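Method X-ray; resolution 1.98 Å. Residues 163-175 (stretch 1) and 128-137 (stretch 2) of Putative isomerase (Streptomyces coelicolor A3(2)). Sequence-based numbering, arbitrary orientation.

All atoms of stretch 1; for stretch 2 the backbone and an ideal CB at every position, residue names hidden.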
# COMPACT_ATOMS: atom_id res chain seq x y z
N GLY A 163 -1.39 14.87 -13.29
CA GLY A 163 -2.25 14.04 -14.12
C GLY A 163 -2.95 12.93 -13.35
O GLY A 163 -3.30 11.89 -13.93
N PHE A 164 -3.17 13.15 -12.06
CA PHE A 164 -3.83 12.17 -11.18
C PHE A 164 -5.33 12.01 -11.47
O PHE A 164 -6.03 12.98 -11.69
CB PHE A 164 -3.67 12.61 -9.72
CG PHE A 164 -2.24 12.64 -9.23
CD1 PHE A 164 -1.63 11.47 -8.78
CD2 PHE A 164 -1.52 13.83 -9.21
CE1 PHE A 164 -0.31 11.49 -8.31
CE2 PHE A 164 -0.20 13.86 -8.74
CZ PHE A 164 0.41 12.68 -8.29
N ASP A 165 -5.82 10.77 -11.43
CA ASP A 165 -7.24 10.54 -11.67
C ASP A 165 -8.01 10.61 -10.36
O ASP A 165 -9.25 10.71 -10.35
CB ASP A 165 -7.49 9.15 -12.27
CG ASP A 165 -6.64 8.88 -13.49
OD1 ASP A 165 -6.42 9.80 -14.31
OD2 ASP A 165 -6.21 7.71 -13.63
N ALA A 166 -7.29 10.53 -9.25
CA ALA A 166 -7.93 10.56 -7.94
C ALA A 166 -7.17 11.41 -6.95
O ALA A 166 -5.95 11.55 -7.03
CB ALA A 166 -8.06 9.14 -7.41
N VAL A 167 -7.91 11.98 -6.00
CA VAL A 167 -7.33 12.81 -4.95
C VAL A 167 -7.83 12.32 -3.60
O VAL A 167 -9.00 11.96 -3.46
CB VAL A 167 -7.74 14.30 -5.11
CG1 VAL A 167 -7.23 15.09 -3.91
CG2 VAL A 167 -7.17 14.86 -6.40
N LYS A 168 -6.95 12.32 -2.61
CA LYS A 168 -7.33 11.87 -1.29
C LYS A 168 -6.91 12.87 -0.22
O LYS A 168 -5.74 13.27 -0.15
CB LYS A 168 -6.71 10.50 -1.03
CG LYS A 168 -6.84 9.98 0.39
CD LYS A 168 -6.31 8.55 0.42
CE LYS A 168 -6.08 8.06 1.82
NZ LYS A 168 -4.92 8.74 2.44
N LEU A 169 -7.86 13.28 0.62
CA LEU A 169 -7.58 14.22 1.69
C LEU A 169 -7.34 13.51 3.02
O LEU A 169 -8.12 12.64 3.42
CB LEU A 169 -8.74 15.20 1.87
CG LEU A 169 -8.67 16.11 3.10
CD1 LEU A 169 -7.51 17.10 2.96
CD2 LEU A 169 -9.98 16.85 3.26
N LYS A 170 -6.27 13.89 3.71
CA LYS A 170 -5.97 13.30 5.01
C LYS A 170 -6.84 14.05 6.01
O LYS A 170 -6.60 15.22 6.31
CB LYS A 170 -4.49 13.49 5.35
CG LYS A 170 -4.08 12.90 6.69
CD LYS A 170 -2.58 13.07 6.92
CE LYS A 170 -2.13 12.37 8.20
NZ LYS A 170 -2.76 12.96 9.42
N GLY A 171 -7.87 13.38 6.52
CA GLY A 171 -8.77 14.01 7.47
C GLY A 171 -8.13 14.22 8.82
O GLY A 171 -7.06 13.67 9.10
N THR A 172 -8.77 15.02 9.66
CA THR A 172 -8.28 15.32 10.99
C THR A 172 -9.43 15.19 11.98
O THR A 172 -10.55 14.85 11.60
CB THR A 172 -7.78 16.76 11.09
OG1 THR A 172 -8.90 17.65 10.96
CG2 THR A 172 -6.77 17.06 9.99
N THR A 173 -9.15 15.47 13.25
CA THR A 173 -10.18 15.41 14.29
C THR A 173 -11.17 16.56 14.11
O THR A 173 -12.17 16.65 14.81
CB THR A 173 -9.56 15.52 15.69
OG1 THR A 173 -8.77 16.71 15.78
CG2 THR A 173 -8.70 14.31 15.98
N ASP A 174 -10.87 17.45 13.16
CA ASP A 174 -11.73 18.60 12.86
C ASP A 174 -12.66 18.22 11.70
O ASP A 174 -12.43 18.59 10.55
CB ASP A 174 -10.85 19.81 12.49
CG ASP A 174 -11.65 20.97 11.90
OD1 ASP A 174 -12.82 21.17 12.29
OD2 ASP A 174 -11.09 21.70 11.04
N CYS A 175 -13.71 17.46 12.03
CA CYS A 175 -14.69 17.00 11.04
C CYS A 175 -15.22 18.12 10.18
O CYS A 175 -15.20 18.04 8.96
CB CYS A 175 -15.89 16.35 11.72
SG CYS A 175 -15.48 15.25 13.01
N UNK A 128 -0.84 1.38 -14.21
CA UNK A 128 -1.47 1.48 -12.90
C UNK A 128 -1.62 2.91 -12.39
O UNK A 128 -0.65 3.51 -11.92
CB UNK A 128 -0.66 0.67 -11.89
N UNK A 129 -2.84 3.46 -12.44
CA UNK A 129 -3.10 4.83 -11.97
C UNK A 129 -2.85 4.97 -10.47
O UNK A 129 -3.10 4.03 -9.70
CB UNK A 129 -4.54 5.24 -12.29
N UNK A 130 -2.34 6.12 -10.05
CA UNK A 130 -2.10 6.35 -8.63
C UNK A 130 -2.86 7.57 -8.14
O UNK A 130 -3.38 8.35 -8.93
CB UNK A 130 -0.60 6.52 -8.36
N UNK A 131 -2.91 7.73 -6.82
CA UNK A 131 -3.63 8.82 -6.18
C UNK A 131 -2.74 9.91 -5.59
O UNK A 131 -1.65 9.63 -5.09
CB UNK A 131 -4.52 8.25 -5.07
N UNK A 132 -3.24 11.14 -5.62
CA UNK A 132 -2.52 12.28 -5.07
C UNK A 132 -3.04 12.56 -3.67
O UNK A 132 -4.24 12.74 -3.48
CB UNK A 132 -2.67 13.51 -5.96
N UNK A 133 -2.15 12.61 -2.69
CA UNK A 133 -2.56 12.88 -1.32
C UNK A 133 -2.38 14.35 -0.96
O UNK A 133 -1.32 14.93 -1.20
CB UNK A 133 -1.77 12.00 -0.35
N UNK A 134 -3.41 14.95 -0.38
CA UNK A 134 -3.29 16.34 0.05
C UNK A 134 -3.58 16.40 1.54
O UNK A 134 -4.53 15.79 2.04
CB UNK A 134 -4.24 17.25 -0.73
N UNK A 135 -2.74 17.14 2.27
CA UNK A 135 -2.92 17.29 3.71
C UNK A 135 -2.96 18.78 4.02
O UNK A 135 -2.57 19.60 3.18
CB UNK A 135 -1.81 16.59 4.49
N UNK A 136 -3.42 19.13 5.21
CA UNK A 136 -3.49 20.54 5.59
C UNK A 136 -2.08 21.12 5.61
O UNK A 136 -1.90 22.34 5.51
CB UNK A 136 -4.17 20.71 6.95
N UNK A 137 -1.08 20.25 5.72
CA UNK A 137 0.30 20.69 5.75
C UNK A 137 0.70 21.32 4.42
O UNK A 137 1.82 21.82 4.29
CB UNK A 137 1.22 19.52 6.08

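Position 128 lies beyond the reach of stretch 1. Phi and psi of -118° and 104° are extended, so a beta-branched residue would do, among many. It is Val128.

At position 129, CA-to-CB points toward stretch 1, and the ideal CB sits 3.3 Å from Asp165 OD2. CB itself lies close to the carboxylate. A polar donor or basic group could use it. Phi of -63° also admits proline, which has no NH to offer. The residue is Pro129, whose CB lies 3.4 Å from Asp165 OD2.

Position 130 points sideways, with the ideal CB 5.0 Å from Phe164 CE1. A medium or large apolar side chain could reach the ring. Ile130 does so, with CG1 3.9 Å from Phe164 CE1. Its O accepts a hydrogen bond from water 1 (2.9 Å), which in turn accepts one from Asp165 N (2.7 Å).

At position 131 the CB shares a sheet face with Ala166 and Lys168. The ideal CB is 4.1 Å from Ala166 O and 5.1 Å from Lys168 CB, so valine, threonine or isoleucine would fit. Thr131 is found. Its CG2 packs 3.9 Å from Lys168 CB, and its OG1 is hydrogen-bonded elsewhere in the structure.

Position 132 is tight. Its ideal CB is 3.4 Å from Phe164 CG, so a small side chain suits: alanine, perhaps glycine or serine. Ala132 places CB over the ring face, 3.4 Å from the Phe164 centroid, a CH-pi contact. The backbone is held by Ala132 N to Ala166 O (3.1 Å) and Lys168 N to Ala132 O (2.9 Å), the alternating pattern of parallel strands.

Position 133 pairs with Lys168, which offers both methylenes and an amino group, so leucine, methionine, glutamine or glutamate would do. Leu133 is deposited. Its CD1 comes within 3.2 Å of Lys168 O, 3.7 Å of Lys168 NZ and 4.2 Å of Lys170 CB.

Position 134 faces Val167 CG1 and Leu169 CD1, both 4.9 Å from the ideal CB. Isoleucine, valine or leucine would suit. Ile134 sets CD1 3.9 Å from Val167 CG1 and CG1 3.9 Å from Leu169 CD1. Its N donates to Lys168 O (2.9 Å), and its O accepts from Lys170 N (3.1 Å).

Position 135 points sideways, its ideal CB 4.2 Å from Lys170 CB. Several small or medium residues would do. Thr135 touches Lys170 CB through CG2 at 3.9 Å, and its OG1 accepts a weak hydrogen bond from the backbone N of position 137 (3.0 Å).

At position 136 CB points sideways, but the carboxylate of Asp174 lies farther along. A long basic side chain could reach it. Arg136 extends to a salt bridge, with NH2 2.8 Å and NH1 3.0 Å from Asp174 OD2. Water 2 links Arg136 NE to Lys170 O.

Position 137 has no contact and is unconstrained by stretch 1. It is Ala137.

Stretch 2, residues 128-137: VPITALITRA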
# COMPACT_ATOMS: atom_id res chain seq x y z
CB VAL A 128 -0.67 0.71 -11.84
CG1 VAL A 128 -1.35 0.83 -10.49
CG2 VAL A 128 -0.54 -0.74 -12.26
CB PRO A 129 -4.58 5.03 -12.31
CG PRO A 129 -4.81 4.08 -13.45
CD PRO A 129 -4.05 2.87 -13.02
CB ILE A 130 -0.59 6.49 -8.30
CG1 ILE A 130 -0.00 7.71 -9.01
CG2 ILE A 130 0.13 5.22 -8.72
CD1 ILE A 130 1.41 8.02 -8.58
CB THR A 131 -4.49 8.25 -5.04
OG1 THR A 131 -5.25 7.14 -5.53
CG2 THR A 131 -5.43 9.31 -4.48
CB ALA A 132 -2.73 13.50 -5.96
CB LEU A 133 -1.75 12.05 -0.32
CG LEU A 133 -1.96 12.43 1.16
CD1 LEU A 133 -3.36 12.02 1.63
CD2 LEU A 133 -0.91 11.75 2.02
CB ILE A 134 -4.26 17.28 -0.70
CG1 ILE A 134 -5.71 16.82 -0.52
CG2 ILE A 134 -3.90 17.35 -2.17
CD1 ILE A 134 -6.72 17.80 -1.11
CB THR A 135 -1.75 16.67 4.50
OG1 THR A 135 -0.63 17.55 4.45
CG2 THR A 135 -1.35 15.33 3.91
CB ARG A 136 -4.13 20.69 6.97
CG ARG A 136 -5.59 20.25 6.98
CD ARG A 136 -6.26 20.60 8.29
NE ARG A 136 -7.68 20.25 8.25
CZ ARG A 136 -8.59 20.72 9.09
NH1 ARG A 136 -8.24 21.56 10.06
NH2 ARG A 136 -9.86 20.35 8.97
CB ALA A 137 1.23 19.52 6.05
O HOH W 1 -4.11 8.70 -11.75
O HOH W 2 -8.09 17.92 6.68
O HOH W 3 -4.28 16.98 6.73
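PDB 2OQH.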